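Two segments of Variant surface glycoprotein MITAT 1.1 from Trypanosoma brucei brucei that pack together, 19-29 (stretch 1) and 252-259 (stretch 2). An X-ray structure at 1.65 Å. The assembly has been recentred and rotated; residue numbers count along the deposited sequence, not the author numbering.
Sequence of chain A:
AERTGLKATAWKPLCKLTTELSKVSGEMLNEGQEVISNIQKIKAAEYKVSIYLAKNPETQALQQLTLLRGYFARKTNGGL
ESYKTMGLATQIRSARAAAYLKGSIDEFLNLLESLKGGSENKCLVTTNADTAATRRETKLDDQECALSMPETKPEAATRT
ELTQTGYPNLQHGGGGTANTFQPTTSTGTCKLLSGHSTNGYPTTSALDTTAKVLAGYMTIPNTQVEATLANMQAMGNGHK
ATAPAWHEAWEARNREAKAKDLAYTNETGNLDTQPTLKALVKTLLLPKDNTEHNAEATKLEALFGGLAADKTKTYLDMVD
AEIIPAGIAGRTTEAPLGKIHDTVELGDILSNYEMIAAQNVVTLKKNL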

# COMPACT_ATOMS: atom_id res chain seq x y z
N THR A 19 17.97 6.10 6.74
CA THR A 19 17.28 7.39 6.76
C THR A 19 16.42 7.60 5.49
O THR A 19 15.27 7.98 5.59
CB THR A 19 18.32 8.52 6.94
OG1 THR A 19 19.07 8.27 8.17
CG2 THR A 19 17.63 9.84 6.99
N GLU A 20 16.97 7.31 4.35
CA GLU A 20 16.22 7.47 3.11
C GLU A 20 15.02 6.52 3.07
O GLU A 20 13.88 6.93 2.77
CB GLU A 20 17.10 7.27 1.87
CG GLU A 20 16.31 7.37 0.55
CD GLU A 20 17.18 7.72 -0.64
OE1 GLU A 20 17.86 8.82 -0.60
OE2 GLU A 20 17.25 6.83 -1.54
N LEU A 21 15.28 5.25 3.39
CA LEU A 21 14.27 4.21 3.35
C LEU A 21 13.11 4.50 4.28
O LEU A 21 11.99 4.10 4.03
CB LEU A 21 14.83 2.82 3.52
CG LEU A 21 15.86 2.26 2.54
CD1 LEU A 21 16.30 0.89 3.06
CD2 LEU A 21 15.24 2.16 1.15
N SER A 22 13.36 5.22 5.35
CA SER A 22 12.37 5.53 6.37
C SER A 22 11.18 6.29 5.78
O SER A 22 10.09 6.15 6.32
CB SER A 22 13.03 6.33 7.53
OG SER A 22 13.21 7.64 7.10
N LYS A 23 11.33 6.99 4.66
CA LYS A 23 10.25 7.78 4.07
C LYS A 23 9.56 7.13 2.92
O LYS A 23 8.58 7.67 2.43
CB LYS A 23 10.71 9.18 3.64
CG LYS A 23 11.08 10.09 4.79
CD LYS A 23 11.22 11.56 4.35
CE LYS A 23 11.25 12.47 5.57
NZ LYS A 23 11.40 13.87 5.02
N VAL A 24 10.02 5.96 2.48
CA VAL A 24 9.42 5.34 1.31
C VAL A 24 7.93 5.05 1.50
O VAL A 24 7.15 5.31 0.60
CB VAL A 24 10.22 4.08 0.84
CG1 VAL A 24 9.45 3.29 -0.22
CG2 VAL A 24 11.60 4.50 0.34
N SER A 25 7.51 4.52 2.65
CA SER A 25 6.10 4.19 2.93
C SER A 25 5.23 5.39 2.78
O SER A 25 4.16 5.36 2.11
CB SER A 25 5.92 3.53 4.28
OG SER A 25 6.70 2.33 4.25
N GLY A 26 5.67 6.48 3.42
CA GLY A 26 5.00 7.76 3.32
C GLY A 26 4.93 8.36 1.93
O GLY A 26 3.92 8.97 1.54
N GLU A 27 5.98 8.14 1.16
CA GLU A 27 5.95 8.59 -0.22
C GLU A 27 5.00 7.73 -1.01
O GLU A 27 4.27 8.30 -1.83
CB GLU A 27 7.35 8.65 -0.87
CG GLU A 27 7.24 8.90 -2.36
CD GLU A 27 8.47 9.47 -3.05
OE1 GLU A 27 8.61 9.16 -4.28
OE2 GLU A 27 9.18 10.36 -2.46
N MET A 28 4.94 6.43 -0.75
CA MET A 28 3.94 5.62 -1.36
C MET A 28 2.49 6.05 -0.98
O MET A 28 1.56 6.02 -1.84
CB MET A 28 4.23 4.14 -1.13
CG MET A 28 5.47 3.65 -1.84
SD MET A 28 5.31 3.82 -3.64
CE MET A 28 5.95 5.45 -4.03
N LEU A 29 2.25 6.45 0.25
CA LEU A 29 0.94 7.01 0.57
C LEU A 29 0.63 8.24 -0.22
O LEU A 29 -0.46 8.34 -0.84
CB LEU A 29 0.83 7.36 2.06
CG LEU A 29 -0.43 8.05 2.54
CD1 LEU A 29 -1.66 7.25 2.19
CD2 LEU A 29 -0.23 8.41 4.05
N ALA A 252 11.55 -2.77 -6.78
CA ALA A 252 10.24 -2.25 -6.44
C ALA A 252 10.24 -0.73 -6.51
O ALA A 252 9.27 -0.12 -6.93
CB ALA A 252 9.85 -2.70 -5.06
N ARG A 253 11.33 -0.10 -6.07
CA ARG A 253 11.34 1.33 -6.16
C ARG A 253 11.26 1.80 -7.61
O ARG A 253 10.51 2.73 -7.96
CB ARG A 253 12.57 1.92 -5.44
CG ARG A 253 12.29 3.35 -4.99
CD ARG A 253 13.41 4.02 -4.31
NE ARG A 253 12.93 5.18 -3.56
CZ ARG A 253 13.73 6.05 -2.96
NH1 ARG A 253 15.10 5.93 -3.05
NH2 ARG A 253 13.16 7.03 -2.21
N ASN A 254 12.02 1.13 -8.48
CA ASN A 254 11.99 1.52 -9.88
C ASN A 254 10.64 1.30 -10.50
O ASN A 254 10.29 2.05 -11.46
CB ASN A 254 13.01 0.72 -10.65
CG ASN A 254 14.38 1.26 -10.51
OD1 ASN A 254 14.54 2.45 -10.21
ND2 ASN A 254 15.39 0.40 -10.71
N ARG A 255 9.89 0.32 -10.02
CA ARG A 255 8.56 -0.02 -10.62
C ARG A 255 7.34 0.64 -10.00
O ARG A 255 6.20 0.32 -10.41
CB ARG A 255 8.38 -1.55 -10.71
CG ARG A 255 9.45 -2.00 -11.68
CD ARG A 255 9.57 -3.45 -11.93
NE ARG A 255 10.69 -3.67 -12.86
CZ ARG A 255 10.95 -4.84 -13.43
NH1 ARG A 255 10.15 -5.89 -13.23
NH2 ARG A 255 11.99 -4.95 -14.22
N GLU A 256 7.55 1.65 -9.17
CA GLU A 256 6.44 2.33 -8.50
C GLU A 256 5.55 2.98 -9.55
O GLU A 256 6.02 3.75 -10.45
CB GLU A 256 6.94 3.43 -7.60
CG GLU A 256 7.67 2.90 -6.40
CD GLU A 256 8.47 3.94 -5.62
OE1 GLU A 256 8.71 5.00 -6.16
OE2 GLU A 256 8.89 3.64 -4.46
N ALA A 257 4.23 2.78 -9.40
CA ALA A 257 3.22 3.57 -10.16
C ALA A 257 3.25 5.02 -9.66
O ALA A 257 3.32 5.25 -8.46
CB ALA A 257 1.82 3.00 -9.96
N LYS A 258 3.09 5.95 -10.58
CA LYS A 258 3.09 7.35 -10.32
C LYS A 258 1.82 7.98 -10.83
O LYS A 258 1.26 7.59 -11.87
CB LYS A 258 4.23 8.03 -11.03
CG LYS A 258 5.66 7.43 -10.90
CD LYS A 258 6.27 7.70 -9.58
CE LYS A 258 7.59 6.95 -9.47
NZ LYS A 258 8.26 7.27 -8.16
N ALA A 259 1.38 9.00 -10.13
CA ALA A 259 0.21 9.74 -10.51
C ALA A 259 0.32 10.36 -11.89
O ALA A 259 -0.68 10.45 -12.64
CB ALA A 259 -0.07 10.81 -9.45
O HOH W 1 6.78 8.09 -5.87

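Residues 19-29 and 252-259 lie far apart in the sequence and meet almost entirely through side chains, burying about 300 Å² between them. The backbones stay well separated: the CA atoms of Val24 and Arg253 are 8.7 Å apart, and those of Met28 and Glu256 are 8.2 Å apart. The gap is crossed mainly by long side chains, from one side or the other.

Arg253 makes the longest reach and has the most area covered. Its CA-to-CB bond points sideways, so the chain must carry its charged end across; chi1, chi2 and chi3 are all t, which extends it almost fully. At the far end, Arg253 NH1 donates a 2.8 Å hydrogen bond to Glu20 OE2, which is part of a salt bridge. Glu20 points toward the other stretch, and its t, t conformation extends the carboxylate to meet the guanidinium at its edge, near the plane in which the N-H bonds lie. Both residues are buried, so pairing the charges offsets the cost of removing them from water. One face of the guanidinium, where no N-H points, is left to Val24, whose CG2 lies 3.9 Å from Arg253 NH2. A compact, branched aliphatic side chain suits this place: it covers the flat group without competing for its hydrogen bonds.

The turn from Leu21 to Val24 separates Glu20 from the helical run that begins at Val24. One helical turn further on, Met28 again starts sideways, but its m, m, p conformation folds the flexible thioether so that CE comes within 3.3 Å of Glu256 CD. This is a close packing contact between a methyl group and the carboxylate carbon. Glu256 follows the end of its helix with an extended backbone (phi/psi -63/134°) and points toward stretch 1; chi1 m and chi2 t hold its carboxylate out beside Met28.

Lys258 manages the charge at this end. Two m rotamers at chi1 and chi2 bend its chain, after which t at chi3 and chi4 carries NZ to Glu256 OE1, 3.1 Å away, in a salt bridge within the stretch. Lys258 NZ also lies 4.3 Å from Glu27 OE1, too far for a direct salt bridge, and water 1 spans the gap: it accepts from Lys258 NZ at 2.8 Å and donates to Glu27 OE1 at 2.6 Å. Glu27, extended with chi1 and chi2 both t, brings OE1 within 4.6 Å of Glu256 OE1. The lysine's positive charge, close to both oxygens, offsets the repulsion expected between these like charges.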